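Local coordinates for protein pyocin S5 (PDB 6THK) that kills bacteria as an imported bacteriocin toxin, probably by forming channels that depolarise the cytoplasmic membrane, at residues F338-T342 against G468-F472. The protein carries 1 engineered substitution. Numbering follows the deposited sequence.
Sequences FGART and GILGF
An apolar contact without hydrogen bonds joins the kink between helices 272-338 and 340-353 to the first turn of helix 468-481. Gly339 makes the break: at phi 101° and psi 165° a CB would clash with Phe338 O, so glycine fits, ending one helix and occupying the N-cap position of the next. CA atoms come closest at Phe338 and Ile469, 6.0 Å. Phe338, chi1 m, lays its ring face on the opposing turn: Ile469 CA stands 3.8 Å from the ring centroid, a CH-pi contact, while Phe338 CZ reaches Gly468 C at 3.4 Å; the positive phi of Gly468 (80°) is one glycine adopts readily. Segment 468-472 lies in a predicted transmembrane stretch of the pore-forming domain, and helices 451-464 and 468-481 are consistent with the hydrophobic hairpin of channel-forming colicins. Phe472 (chi1 t) sets its CB 3.8 Å from Phe338 CE2, and the Thr342 methyl CG2 faces the Phe472 ring edge, 3.6 Å from Phe472 CD2. Extended Ile469 (t, t) brings CD1 3.5 Å from Thr342 OG1.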
ATOM      1  N   PHE A 338      19.838  62.145  -2.183  1.00 47.89           N
ATOM      2  CA  PHE A 338      20.981  62.713  -2.903  1.00 46.37           C
ATOM      3  C   PHE A 338      20.677  63.350  -4.261  1.00 50.69           C
ATOM      4  O   PHE A 338      21.544  64.033  -4.807  1.00 49.07           O
ATOM      5  CB  PHE A 338      22.074  61.648  -3.086  1.00 47.49           C
ATOM      6  CG  PHE A 338      22.726  61.108  -1.837  1.00 47.93           C
ATOM      7  CD1 PHE A 338      22.699  61.826  -0.647  1.00 50.85           C
ATOM      8  CD2 PHE A 338      23.417  59.909  -1.863  1.00 48.79           C
ATOM      9  CE1 PHE A 338      23.301  61.325   0.500  1.00 50.63           C
ATOM     10  CE2 PHE A 338      24.037  59.421  -0.720  1.00 51.04           C
ATOM     11  CZ  PHE A 338      23.964  60.126   0.457  1.00 48.64           C
ATOM     12  N   GLY A 339      19.502  63.088  -4.821  1.00 48.18           N
ATOM     13  CA  GLY A 339      19.132  63.644  -6.120  1.00 48.92           C
ATOM     14  C   GLY A 339      19.279  62.693  -7.289  1.00 53.29           C
ATOM     15  O   GLY A 339      19.962  61.666  -7.185  1.00 53.54           O
ATOM     16  N   ALA A 340      18.668  63.072  -8.428  1.00 48.72           N
ATOM     17  CA  ALA A 340      18.618  62.310  -9.687  1.00 47.37           C
ATOM     18  C   ALA A 340      19.974  61.840 -10.229  1.00 47.38           C
ATOM     19  O   ALA A 340      20.096  60.665 -10.575  1.00 47.06           O
ATOM     20  CB  ALA A 340      17.883  63.105 -10.753  1.00 48.17           C
ATOM     21  N   ARG A 341      20.972  62.734 -10.285  1.00 41.86           N
ATOM     22  CA  ARG A 341      22.311  62.445 -10.813  1.00 41.56           C
ATOM     23  C   ARG A 341      23.096  61.358 -10.030  1.00 45.75           C
ATOM     24  O   ARG A 341      23.824  60.578 -10.659  1.00 46.15           O
ATOM     25  CB  ARG A 341      23.137  63.735 -10.923  1.00 40.29           C
ATOM     26  CG  ARG A 341      24.363  63.578 -11.818  1.00 43.82           C
ATOM     27  CD  ARG A 341      25.237  64.797 -11.858  1.00 48.72           C
ATOM     28  NE  ARG A 341      26.501  64.457 -12.501  1.00 64.44           N
ATOM     29  CZ  ARG A 341      27.475  65.320 -12.761  1.00 84.46           C
ATOM     30  NH1 ARG A 341      27.331  66.603 -12.438  1.00 81.99           N
ATOM     31  NH2 ARG A 341      28.592  64.917 -13.354  1.00 65.04           N
ATOM     32  N   THR A 342      22.983  61.335  -8.676  1.00 40.22           N
ATOM     33  CA  THR A 342      23.670  60.333  -7.851  1.00 38.84           C
ATOM     34  C   THR A 342      23.052  58.954  -8.089  1.00 42.39           C
ATOM     35  O   THR A 342      23.782  57.982  -8.303  1.00 40.87           O
ATOM     36  CB  THR A 342      23.744  60.762  -6.377  1.00 44.87           C
ATOM     37  OG1 THR A 342      24.301  62.085  -6.313  1.00 45.97           O
ATOM     38  CG2 THR A 342      24.629  59.826  -5.545  1.00 43.48           C
ATOM     39  N   GLY A 468      27.017  60.306   3.409  1.00 43.26           N
ATOM     40  CA  GLY A 468      26.785  61.558   2.702  1.00 41.64           C
ATOM     41  C   GLY A 468      26.988  61.420   1.203  1.00 44.02           C
ATOM     42  O   GLY A 468      27.500  60.396   0.735  1.00 43.89           O
ATOM     43  N   ILE A 469      26.612  62.461   0.440  1.00 39.61           N
ATOM     44  CA  ILE A 469      26.671  62.476  -1.034  1.00 38.92           C
ATOM     45  C   ILE A 469      28.106  62.332  -1.548  1.00 42.45           C
ATOM     46  O   ILE A 469      28.321  61.583  -2.504  1.00 42.22           O
ATOM     47  CB  ILE A 469      25.905  63.703  -1.674  1.00 40.85           C
ATOM     48  CG1 ILE A 469      25.731  63.514  -3.197  1.00 41.67           C
ATOM     49  CG2 ILE A 469      26.526  65.086  -1.315  1.00 38.09           C
ATOM     50  CD1 ILE A 469      24.875  64.559  -3.925  1.00 55.01           C
ATOM     51  N   LEU A 470      29.038  63.041  -0.920  1.00 37.99           N
ATOM     52  CA  LEU A 470      30.444  63.013  -1.290  1.00 37.52           C
ATOM     53  C   LEU A 470      31.056  61.644  -1.045  1.00 43.15           C
ATOM     54  O   LEU A 470      31.622  61.054  -1.950  1.00 45.48           O
ATOM     55  CB  LEU A 470      31.222  64.090  -0.542  1.00 35.91           C
ATOM     56  CG  LEU A 470      32.714  64.144  -0.842  1.00 39.18           C
ATOM     57  CD1 LEU A 470      32.958  64.310  -2.328  1.00 39.52           C
ATOM     58  CD2 LEU A 470      33.393  65.247  -0.060  1.00 38.29           C
ATOM     59  N   GLY A 471      30.973  61.159   0.188  1.00 37.79           N
ATOM     60  CA  GLY A 471      31.470  59.824   0.512  1.00 36.93           C
ATOM     61  C   GLY A 471      30.880  58.763  -0.412  1.00 39.14           C
ATOM     62  O   GLY A 471      31.616  57.918  -0.935  1.00 38.82           O
ATOM     63  N   PHE A 472      29.559  58.826  -0.683  1.00 35.08           N
ATOM     64  CA  PHE A 472      28.915  57.823  -1.563  1.00 35.28           C
ATOM     65  C   PHE A 472      29.439  57.876  -3.001  1.00 39.28           C
ATOM     66  O   PHE A 472      29.645  56.834  -3.595  1.00 40.58           O
ATOM     67  CB  PHE A 472      27.387  57.879  -1.514  1.00 37.29           C
ATOM     68  CG  PHE A 472      26.689  56.848  -2.383  1.00 39.57           C
ATOM     69  CD1 PHE A 472      26.932  55.488  -2.213  1.00 43.12           C
ATOM     70  CD2 PHE A 472      25.745  57.235  -3.323  1.00 43.01           C
ATOM     71  CE1 PHE A 472      26.267  54.536  -2.991  1.00 43.99           C
ATOM     72  CE2 PHE A 472      25.088  56.281  -4.114  1.00 46.70           C
ATOM     73  CZ  PHE A 472      25.346  54.935  -3.931  1.00 44.35           C
TER